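Long-range contacts in uncharacterized protein VPA0106 (Vibrio parahaemolyticus, PDB 3U07), which is of unknown function but combines DUF1254 and DUF1214 domains of one family clan and, carrying a signal sequence, is probably exported from the cytoplasm: residues N80-L85 and M165-A170; D279-L284 and A420-E425; T351-D356 and Y409-F414. The protein carries 2 engineered substitutions. All coordinates share one frame; numbering follows the deposited sequence.

Contact 1: N80-L85 and M165-A170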
loop_
_atom_site.group_PDB
_atom_site.type_symbol
_atom_site.label_atom_id
_atom_site.label_comp_id
_atom_site.label_asym_id
_atom_site.label_seq_id
_atom_site.Cartn_x
_atom_site.Cartn_y
_atom_site.Cartn_z
ATOM N N ASN A 80 -3.980 -0.791 -13.471
ATOM C CA ASN A 80 -3.824 -0.701 -14.919
ATOM C C ASN A 80 -3.637 0.805 -15.116
ATOM O O ASN A 80 -3.607 1.317 -16.240
ATOM C CB ASN A 80 -5.090 -1.178 -15.639
ATOM C CG ASN A 80 -4.921 -1.230 -17.153
ATOM O OD1 ASN A 80 -3.896 -1.692 -17.657
ATOM N ND2 ASN A 80 -5.937 -0.777 -17.882
ATOM N N ASP A 81 -3.493 1.500 -13.985
ATOM C CA ASP A 81 -3.332 2.952 -13.956
ATOM C C ASP A 81 -1.894 3.464 -13.915
ATOM O O ASP A 81 -1.593 4.508 -14.496
ATOM C CB ASP A 81 -4.059 3.551 -12.739
ATOM C CG ASP A 81 -5.489 3.058 -12.590
ATOM O OD1 ASP A 81 -6.134 2.753 -13.615
ATOM O OD2 ASP A 81 -5.976 2.998 -11.440
ATOM N N THR A 82 -1.006 2.739 -13.244
ATOM C CA THR A 82 0.363 3.217 -13.093
ATOM C C THR A 82 1.505 2.221 -13.262
ATOM O O THR A 82 1.313 1.010 -13.161
ATOM C CB THR A 82 0.528 3.870 -11.699
ATOM O OG1 THR A 82 0.101 2.947 -10.686
ATOM C CG2 THR A 82 -0.308 5.139 -11.591
ATOM N N LEU A 83 2.696 2.758 -13.527
ATOM C CA LEU A 83 3.919 1.962 -13.649
ATOM C C LEU A 83 4.488 2.035 -12.227
ATOM O O LEU A 83 4.115 2.929 -11.466
ATOM C CB LEU A 83 4.897 2.610 -14.629
ATOM C CG LEU A 83 4.397 2.893 -16.046
ATOM C CD1 LEU A 83 5.457 3.690 -16.789
ATOM C CD2 LEU A 83 4.085 1.593 -16.768
ATOM N N HIS A 84 5.389 1.135 -11.856
ATOM C CA HIS A 84 5.901 1.177 -10.494
ATOM C C HIS A 84 7.396 0.967 -10.316
ATOM O O HIS A 84 8.068 0.364 -11.152
ATOM C CB HIS A 84 5.179 0.136 -9.625
ATOM C CG HIS A 84 5.741 -1.248 -9.756
ATOM N ND1 HIS A 84 5.357 -2.121 -10.751
ATOM C CD2 HIS A 84 6.712 -1.883 -9.055
ATOM C CE1 HIS A 84 6.065 -3.232 -10.659
ATOM N NE2 HIS A 84 6.897 -3.114 -9.638
ATOM N N LEU A 85 7.892 1.486 -9.197
ATOM C CA LEU A 85 9.281 1.346 -8.794
ATOM C C LEU A 85 9.205 0.869 -7.342
ATOM O O LEU A 85 8.440 1.416 -6.543
ATOM C CB LEU A 85 10.026 2.680 -8.865
ATOM C CG LEU A 85 10.587 3.123 -10.215
ATOM C CD1 LEU A 85 11.413 4.384 -10.012
ATOM C CD2 LEU A 85 11.452 2.019 -10.815
HETATM N N MSE A 165 7.767 2.476 -2.450
HETATM C CA MSE A 165 6.985 2.187 -3.650
HETATM C C MSE A 165 6.709 3.489 -4.384
HETATM O O MSE A 165 6.212 4.448 -3.796
HETATM C CB MSE A 165 5.650 1.524 -3.288
HETATM C CG MSE A 165 4.637 1.472 -4.437
HETATM SE SE MSE A 165 4.874 0.029 -5.722
HETATM C CE MSE A 165 3.120 0.110 -6.543
ATOM N N GLY A 166 7.050 3.521 -5.666
ATOM C CA GLY A 166 6.800 4.701 -6.469
ATOM C C GLY A 166 5.836 4.330 -7.581
ATOM O O GLY A 166 5.940 3.250 -8.163
ATOM N N ARG A 167 4.879 5.207 -7.861
ATOM C CA ARG A 167 3.905 4.957 -8.921
ATOM C C ARG A 167 3.840 6.169 -9.836
ATOM O O ARG A 167 3.720 7.301 -9.370
ATOM C CB ARG A 167 2.506 4.711 -8.348
ATOM C CG ARG A 167 2.384 3.526 -7.411
ATOM C CD ARG A 167 0.962 3.415 -6.884
ATOM N NE ARG A 167 0.839 2.423 -5.820
ATOM C CZ ARG A 167 -0.319 1.987 -5.330
ATOM N NH1 ARG A 167 -1.466 2.453 -5.811
ATOM N NH2 ARG A 167 -0.330 1.087 -4.355
ATOM N N ILE A 168 3.921 5.921 -11.137
ATOM C CA ILE A 168 3.847 6.980 -12.132
ATOM C C ILE A 168 2.786 6.627 -13.178
ATOM O O ILE A 168 2.894 5.612 -13.862
ATOM C CB ILE A 168 5.204 7.187 -12.833
ATOM C CG1 ILE A 168 6.263 7.594 -11.802
ATOM C CG2 ILE A 168 5.077 8.264 -13.903
ATOM C CD1 ILE A 168 7.671 7.699 -12.369
HETATM N N MSE A 169 1.765 7.474 -13.276
HETATM C CA MSE A 169 0.663 7.305 -14.220
HETATM C C MSE A 169 1.122 7.279 -15.678
HETATM O O MSE A 169 2.026 8.017 -16.081
HETATM C CB MSE A 169 -0.355 8.443 -14.047
HETATM C CG MSE A 169 -1.369 8.585 -15.194
HETATM SE SE MSE A 169 -2.118 10.386 -15.413
HETATM C CE MSE A 169 -3.560 10.289 -14.140
ATOM N N ALA A 170 0.477 6.416 -16.455
ATOM C CA ALA A 170 0.735 6.256 -17.882
ATOM C C ALA A 170 -0.623 5.809 -18.426
ATOM O O ALA A 170 -1.115 4.733 -18.077
ATOM C CB ALA A 170 1.778 5.191 -18.110
#

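Contact 2: D279-L284 and A420-E425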
loop_
_atom_site.group_PDB
_atom_site.type_symbol
_atom_site.label_atom_id
_atom_site.label_comp_id
_atom_site.label_asym_id
_atom_site.label_seq_id
_atom_site.Cartn_x
_atom_site.Cartn_y
_atom_site.Cartn_z
ATOM N N ASP A 279 -14.386 1.387 7.409
ATOM C CA ASP A 279 -13.707 2.678 7.278
ATOM C C ASP A 279 -12.189 2.556 7.095
ATOM O O ASP A 279 -11.447 2.400 8.069
ATOM C CB ASP A 279 -13.998 3.537 8.507
ATOM C CG ASP A 279 -13.539 4.963 8.332
ATOM O OD1 ASP A 279 -12.623 5.189 7.509
ATOM O OD2 ASP A 279 -14.083 5.852 9.018
ATOM N N ALA A 280 -11.731 2.657 5.849
ATOM C CA ALA A 280 -10.310 2.532 5.531
ATOM C C ALA A 280 -9.397 3.473 6.319
ATOM O O ALA A 280 -8.232 3.159 6.562
ATOM C CB ALA A 280 -10.095 2.738 4.030
ATOM N N ARG A 281 -9.919 4.626 6.720
ATOM C CA ARG A 281 -9.121 5.593 7.466
ATOM C C ARG A 281 -8.662 5.066 8.827
ATOM O O ARG A 281 -7.747 5.613 9.441
ATOM C CB ARG A 281 -9.919 6.886 7.655
ATOM C CG ARG A 281 -10.355 7.545 6.353
ATOM C CD ARG A 281 -11.263 8.724 6.646
ATOM N NE ARG A 281 -12.427 8.320 7.431
ATOM C CZ ARG A 281 -13.304 9.173 7.952
ATOM N NH1 ARG A 281 -13.146 10.475 7.767
ATOM N NH2 ARG A 281 -14.334 8.728 8.659
ATOM N N THR A 282 -9.300 4.002 9.302
ATOM C CA THR A 282 -8.935 3.426 10.586
ATOM C C THR A 282 -7.974 2.268 10.396
ATOM O O THR A 282 -7.432 1.750 11.366
ATOM C CB THR A 282 -10.163 2.872 11.337
ATOM O OG1 THR A 282 -10.701 1.764 10.609
ATOM C CG2 THR A 282 -11.238 3.944 11.490
ATOM N N LEU A 283 -7.757 1.881 9.140
ATOM C CA LEU A 283 -6.908 0.742 8.803
ATOM C C LEU A 283 -5.553 1.055 8.201
ATOM O O LEU A 283 -4.595 0.305 8.394
ATOM C CB LEU A 283 -7.643 -0.164 7.817
ATOM C CG LEU A 283 -9.054 -0.601 8.198
ATOM C CD1 LEU A 283 -9.691 -1.327 7.021
ATOM C CD2 LEU A 283 -9.000 -1.483 9.426
ATOM N N LEU A 284 -5.493 2.136 7.435
ATOM C CA LEU A 284 -4.266 2.532 6.764
ATOM C C LEU A 284 -3.986 3.991 7.056
ATOM O O LEU A 284 -4.823 4.853 6.804
ATOM C CB LEU A 284 -4.416 2.306 5.255
ATOM C CG LEU A 284 -4.743 0.866 4.834
ATOM C CD1 LEU A 284 -5.065 0.817 3.348
ATOM C CD2 LEU A 284 -3.551 -0.044 5.149
ATOM N N ALA A 420 -16.254 11.098 2.291
ATOM C CA ALA A 420 -17.271 10.069 2.082
ATOM C C ALA A 420 -16.729 8.820 1.397
ATOM O O ALA A 420 -17.123 7.701 1.724
ATOM C CB ALA A 420 -18.440 10.649 1.286
ATOM N N ILE A 421 -15.829 9.010 0.442
ATOM C CA ILE A 421 -15.233 7.881 -0.254
ATOM C C ILE A 421 -14.229 7.189 0.671
ATOM O O ILE A 421 -14.180 5.962 0.749
ATOM C CB ILE A 421 -14.509 8.342 -1.539
ATOM C CG1 ILE A 421 -15.543 8.753 -2.596
ATOM C CG2 ILE A 421 -13.604 7.232 -2.052
ATOM C CD1 ILE A 421 -14.953 9.422 -3.838
ATOM N N GLN A 422 -13.437 7.993 1.377
ATOM C CA GLN A 422 -12.421 7.487 2.301
ATOM C C GLN A 422 -12.978 6.651 3.444
ATOM O O GLN A 422 -12.407 5.625 3.807
ATOM C CB GLN A 422 -11.646 8.648 2.923
ATOM C CG GLN A 422 -10.721 9.412 1.993
ATOM C CD GLN A 422 -10.126 10.627 2.679
ATOM O OE1 GLN A 422 -9.627 10.535 3.802
ATOM N NE2 GLN A 422 -10.175 11.772 2.010
ATOM N N SER A 423 -14.094 7.102 4.006
ATOM C CA SER A 423 -14.719 6.438 5.147
ATOM C C SER A 423 -15.503 5.174 4.835
ATOM O O SER A 423 -15.833 4.407 5.739
ATOM C CB SER A 423 -15.649 7.419 5.856
ATOM O OG SER A 423 -16.770 7.709 5.038
ATOM N N GLY A 424 -15.810 4.960 3.564
ATOM C CA GLY A 424 -16.583 3.791 3.190
ATOM C C GLY A 424 -18.048 4.140 2.977
ATOM O O GLY A 424 -18.834 3.301 2.545
ATOM N N GLU A 425 -18.419 5.382 3.275
ATOM C CA GLU A 425 -19.802 5.823 3.108
ATOM C C GLU A 425 -20.220 5.725 1.639
ATOM O O GLU A 425 -21.176 5.028 1.304
ATOM C CB GLU A 425 -19.957 7.262 3.612
ATOM C CG GLU A 425 -21.389 7.773 3.639
ATOM C CD GLU A 425 -21.508 9.145 4.282
ATOM O OE1 GLU A 425 -20.697 10.032 3.945
ATOM O OE2 GLU A 425 -22.416 9.341 5.116
HETATM O O HOH W 1 -11.220 11.789 5.866
#

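Contact 3: T351-D356 and Y409-F414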
loop_
_atom_site.group_PDB
_atom_site.type_symbol
_atom_site.label_atom_id
_atom_site.label_comp_id
_atom_site.label_asym_id
_atom_site.label_seq_id
_atom_site.Cartn_x
_atom_site.Cartn_y
_atom_site.Cartn_z
ATOM N N THR A 351 -11.582 -0.903 -13.342
ATOM C CA THR A 351 -10.848 -1.919 -14.092
ATOM C C THR A 351 -11.516 -3.284 -13.981
ATOM O O THR A 351 -12.089 -3.622 -12.947
ATOM C CB THR A 351 -9.388 -2.016 -13.573
ATOM O OG1 THR A 351 -8.793 -0.709 -13.581
ATOM C CG2 THR A 351 -8.559 -2.953 -14.446
ATOM N N ILE A 352 -11.427 -4.068 -15.049
ATOM C CA ILE A 352 -12.034 -5.393 -15.081
ATOM C C ILE A 352 -11.027 -6.514 -14.853
ATOM O O ILE A 352 -9.960 -6.535 -15.464
ATOM C CB ILE A 352 -12.741 -5.637 -16.434
ATOM C CG1 ILE A 352 -13.813 -4.568 -16.652
ATOM C CG2 ILE A 352 -13.341 -7.041 -16.471
ATOM C CD1 ILE A 352 -14.814 -4.456 -15.509
ATOM N N TYR A 353 -11.385 -7.448 -13.977
ATOM C CA TYR A 353 -10.532 -8.589 -13.657
ATOM C C TYR A 353 -11.352 -9.878 -13.705
ATOM O O TYR A 353 -12.549 -9.872 -13.406
ATOM C CB TYR A 353 -9.948 -8.438 -12.249
ATOM C CG TYR A 353 -9.112 -7.197 -12.033
ATOM C CD1 TYR A 353 -7.727 -7.221 -12.223
ATOM C CD2 TYR A 353 -9.703 -6.000 -11.632
ATOM C CE1 TYR A 353 -6.955 -6.081 -12.014
ATOM C CE2 TYR A 353 -8.941 -4.855 -11.422
ATOM C CZ TYR A 353 -7.571 -4.902 -11.614
ATOM O OH TYR A 353 -6.823 -3.769 -11.399
ATOM N N GLY A 354 -10.710 -10.981 -14.081
ATOM C CA GLY A 354 -11.407 -12.253 -14.120
ATOM C C GLY A 354 -11.393 -12.842 -12.722
ATOM O O GLY A 354 -10.389 -12.743 -12.020
ATOM N N ASN A 355 -12.496 -13.445 -12.296
ATOM C CA ASN A 355 -12.547 -14.031 -10.958
ATOM C C ASN A 355 -11.614 -15.230 -10.802
ATOM O O ASN A 355 -11.147 -15.525 -9.698
ATOM C CB ASN A 355 -13.970 -14.480 -10.618
ATOM C CG ASN A 355 -14.881 -13.325 -10.280
ATOM O OD1 ASN A 355 -15.353 -12.616 -11.163
ATOM N ND2 ASN A 355 -15.124 -13.120 -8.990
ATOM N N ASP A 356 -11.342 -15.911 -11.912
ATOM C CA ASP A 356 -10.506 -17.106 -11.910
ATOM C C ASP A 356 -9.032 -16.904 -11.574
ATOM O O ASP A 356 -8.490 -17.615 -10.729
ATOM C CB ASP A 356 -10.638 -17.831 -13.257
ATOM C CG ASP A 356 -10.302 -16.940 -14.439
ATOM O OD1 ASP A 356 -10.336 -17.434 -15.585
ATOM O OD2 ASP A 356 -10.003 -15.747 -14.225
ATOM N N TYR A 409 -14.986 -9.227 -12.036
ATOM C CA TYR A 409 -15.306 -8.246 -11.017
ATOM C C TYR A 409 -14.689 -6.935 -11.464
ATOM O O TYR A 409 -13.774 -6.916 -12.290
ATOM C CB TYR A 409 -14.795 -8.649 -9.630
ATOM C CG TYR A 409 -13.308 -8.888 -9.511
ATOM C CD1 TYR A 409 -12.752 -10.122 -9.848
ATOM C CD2 TYR A 409 -12.460 -7.893 -9.016
ATOM C CE1 TYR A 409 -11.390 -10.362 -9.689
ATOM C CE2 TYR A 409 -11.094 -8.119 -8.855
ATOM C CZ TYR A 409 -10.567 -9.357 -9.193
ATOM O OH TYR A 409 -9.222 -9.598 -9.040
ATOM N N ALA A 410 -15.212 -5.836 -10.943
ATOM C CA ALA A 410 -14.711 -4.528 -11.311
ATOM C C ALA A 410 -14.160 -3.834 -10.083
ATOM O O ALA A 410 -14.758 -3.892 -9.013
ATOM C CB ALA A 410 -15.839 -3.690 -11.930
ATOM N N ILE A 411 -13.004 -3.196 -10.246
ATOM C CA ILE A 411 -12.366 -2.458 -9.162
ATOM C C ILE A 411 -12.349 -0.978 -9.520
ATOM O O ILE A 411 -11.780 -0.592 -10.540
ATOM C CB ILE A 411 -10.901 -2.894 -8.948
ATOM C CG1 ILE A 411 -10.839 -4.318 -8.388
ATOM C CG2 ILE A 411 -10.199 -1.896 -8.027
ATOM C CD1 ILE A 411 -11.396 -4.466 -6.985
HETATM N N MSE A 412 -12.981 -0.149 -8.697
HETATM C CA MSE A 412 -12.982 1.283 -8.951
HETATM C C MSE A 412 -11.933 1.914 -8.029
HETATM O O MSE A 412 -11.877 1.616 -6.834
HETATM C CB MSE A 412 -14.362 1.887 -8.679
HETATM C CG MSE A 412 -14.511 3.320 -9.182
HETATM SE SE MSE A 412 -16.353 3.957 -9.165
HETATM C CE MSE A 412 -17.165 2.424 -9.990
ATOM N N ARG A 413 -11.086 2.765 -8.594
ATOM C CA ARG A 413 -10.043 3.417 -7.811
ATOM C C ARG A 413 -10.243 4.928 -7.765
ATOM O O ARG A 413 -10.627 5.550 -8.757
ATOM C CB ARG A 413 -8.666 3.061 -8.383
ATOM C CG ARG A 413 -8.327 1.580 -8.231
ATOM C CD ARG A 413 -6.926 1.259 -8.717
ATOM N NE ARG A 413 -6.526 -0.098 -8.344
ATOM C CZ ARG A 413 -6.728 -1.180 -9.092
ATOM N NH1 ARG A 413 -7.326 -1.078 -10.269
ATOM N NH2 ARG A 413 -6.334 -2.369 -8.656
ATOM N N PHE A 414 -9.996 5.508 -6.596
ATOM C CA PHE A 414 -10.165 6.944 -6.402
ATOM C C PHE A 414 -8.874 7.555 -5.858
ATOM O O PHE A 414 -8.373 7.154 -4.806
ATOM C CB PHE A 414 -11.310 7.216 -5.421
ATOM C CG PHE A 414 -12.562 6.424 -5.698
ATOM C CD1 PHE A 414 -12.650 5.084 -5.332
ATOM C CD2 PHE A 414 -13.662 7.026 -6.310
ATOM C CE1 PHE A 414 -13.815 4.351 -5.565
ATOM C CE2 PHE A 414 -14.838 6.302 -6.551
ATOM C CZ PHE A 414 -14.915 4.964 -6.176
HETATM O O HOH W 2 -9.462 0.782 -11.515
#

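Contact 1: N80-L85 and M165-A170
Leu83 with Ile168 and Leu85 with Gly166 form the hydrogen-bonded pairs of an antiparallel ladder, in which the edge strand 82-90 lies against strand 161-169 of a four-stranded antiparallel sheet. The two segment axes run at 153° to each other. Leu83 N meets Ile168 O at 2.9 Å with a nearly straight N-H. The bond from Gly166 N to Leu85 O is shorter, 2.7 Å. Past the last bridge, a weak bond of 3.4 Å from Ala170 N to Asp81 O carries the pairing on.

The two branches of Thr82 divide between Arg167 and Met169: with OG1 between the backbone N and the carbonyl carbon (chi1 54°), the hydroxyl comes 3.8 Å from Arg167 CB, while CG2 packs 3.5 Å from Met169 CA. On the face bearing Leu85 and Ile168, Leu83 CG rests 4.0 Å from Ala170 CB. Helix 173-183 packs on this face, receiving Leu85 and Ile168 on Met183 and Ala170 on Ala176. His84 projects to the other face, beside selenomethionine Met165, whose chain bends at chi2 (81°). There Met165 SE approaches the imidazole obliquely, and the terminal CE lies 3.7 Å from His84 CB.

Contact 2: D279-L284 and A420-E425
Arg281 reaches across to Gln422 and Ser423 at the end of helix 419-423, and its side chain carries most of this surface contact. No direct hydrogen bond links the two segments. CB points toward the helix, and CG then comes 3.8 Å from Gln422 CB. CD follows at 3.7 Å from that same Gln422 CB, the two side chains crossing at about a right angle. A bend at chi3 (-57°) turns NE toward Asp279, where NE donates almost straight (167°) to the syn lone pair of Asp279 OD1 at 3.1 Å. Beside it, Arg281 NH2 forms a salt bridge with Asp279 OD2 at 2.9 Å, a side-on, two-nitrogen grip with the acceptors close to the guanidinium plane. Asp279 OD1 also accepts from Arg281 N, making an Asx turn, and is thus held by two donors. Ser423 CB covers one guanidinium face, offset toward the rim and 3.4 Å from Arg281 NH2. The remaining nitrogen, Arg281 NH1, donates to a water at 3.0 Å, which in turn donates to Gln422 OE1. Gln422 NE2 is taken up by Ala417 O. In the backbone, Asp279 CA makes a C-H...O contact of 3.1 Å with Ser423 O. Arg281 also touches a crystal neighbour, so the lattice may influence its pose. The turn 279-284 lies between helices 253-273 and 287-290, with Leu283 packed on Ile297 of helix 295-305, while Gln422 leans on Ser315 of strand 315-319.

Contact 3: T351-D356 and Y409-F414
Tyr353 and Tyr409 face each other as a hydrogen-bonded pair in the antiparallel ladder between strands 347-354 and 408-417. Their backbones exchange two bonds, Tyr353 N to Tyr409 O and Tyr409 N to Tyr353 O. In Tyr409, chi1 (58°) sets CG between the backbone N and the carbonyl carbon. Tyr353 CB rides over one face of the Tyr409 ring in a CH-pi contact, offset toward the rim and 3.3 Å from Tyr409 CZ. The two rings are nearly parallel (17°) but strongly offset, with centroids 5.3 Å apart and little overlap. Asn355 OD1 meets the Tyr409 ring at its edge, 3.8 Å from CD1; this oxygen is also bonded to Lys327 NZ, and Asn355 ND2 bonds Asp320 OD1. Lys318 makes a cation-pi contact with Tyr409, whose hydroxyl bonds Thr77 OG1.

These strands are the inner pair of the four-stranded antiparallel sheet of the DUF1214 region, and their pairing continues at Thr351, where Thr351 N donates to Ile411 O at 2.8 Å. On the face of the sheet that carries Tyr353, CE2 of its ring lies 3.6 Å from Ile411 CG1. Farther along, Arg413 grips the phenol end-on: NH1 lies 3.0 Å and NH2 3.1 Å from Tyr353 OH, which is close to the guanidinium plane, while the ring stands 70° from that plane. Tyr353 OH is also bonded to Ile78 O, and the nearby guanidinium charge may polarise the phenol. Ile411 CG2 covers the centre of one guanidinium face. A water bonded to Thr351 OG1 accepts from Arg413 NH1 and donates to Ile411 O.

Contacts 1 and 3 belong to two separate antiparallel sheets, one in each family region, that share the strand order 1-4-2-3; this is consistent with related folds within one clan. Contact 1 joins the first and fourth strands of its sheet, contact 3 the second and fourth. Their centres are about 17 Å apart, yet they touch: Asp81, bonded to Ser349 and Tyr415, packs its OD2 3.4 Å from Arg413 CD, tying the two regions together. Along the chain contact 1 closes first; the 279-284 and 420-425 segments of contact 2 then bracket contact 3. Helix 419-423 directly follows strand 408-417, and Ile421 packs on Phe414, although the centres of contacts 2 and 3 lie about 19 Å apart.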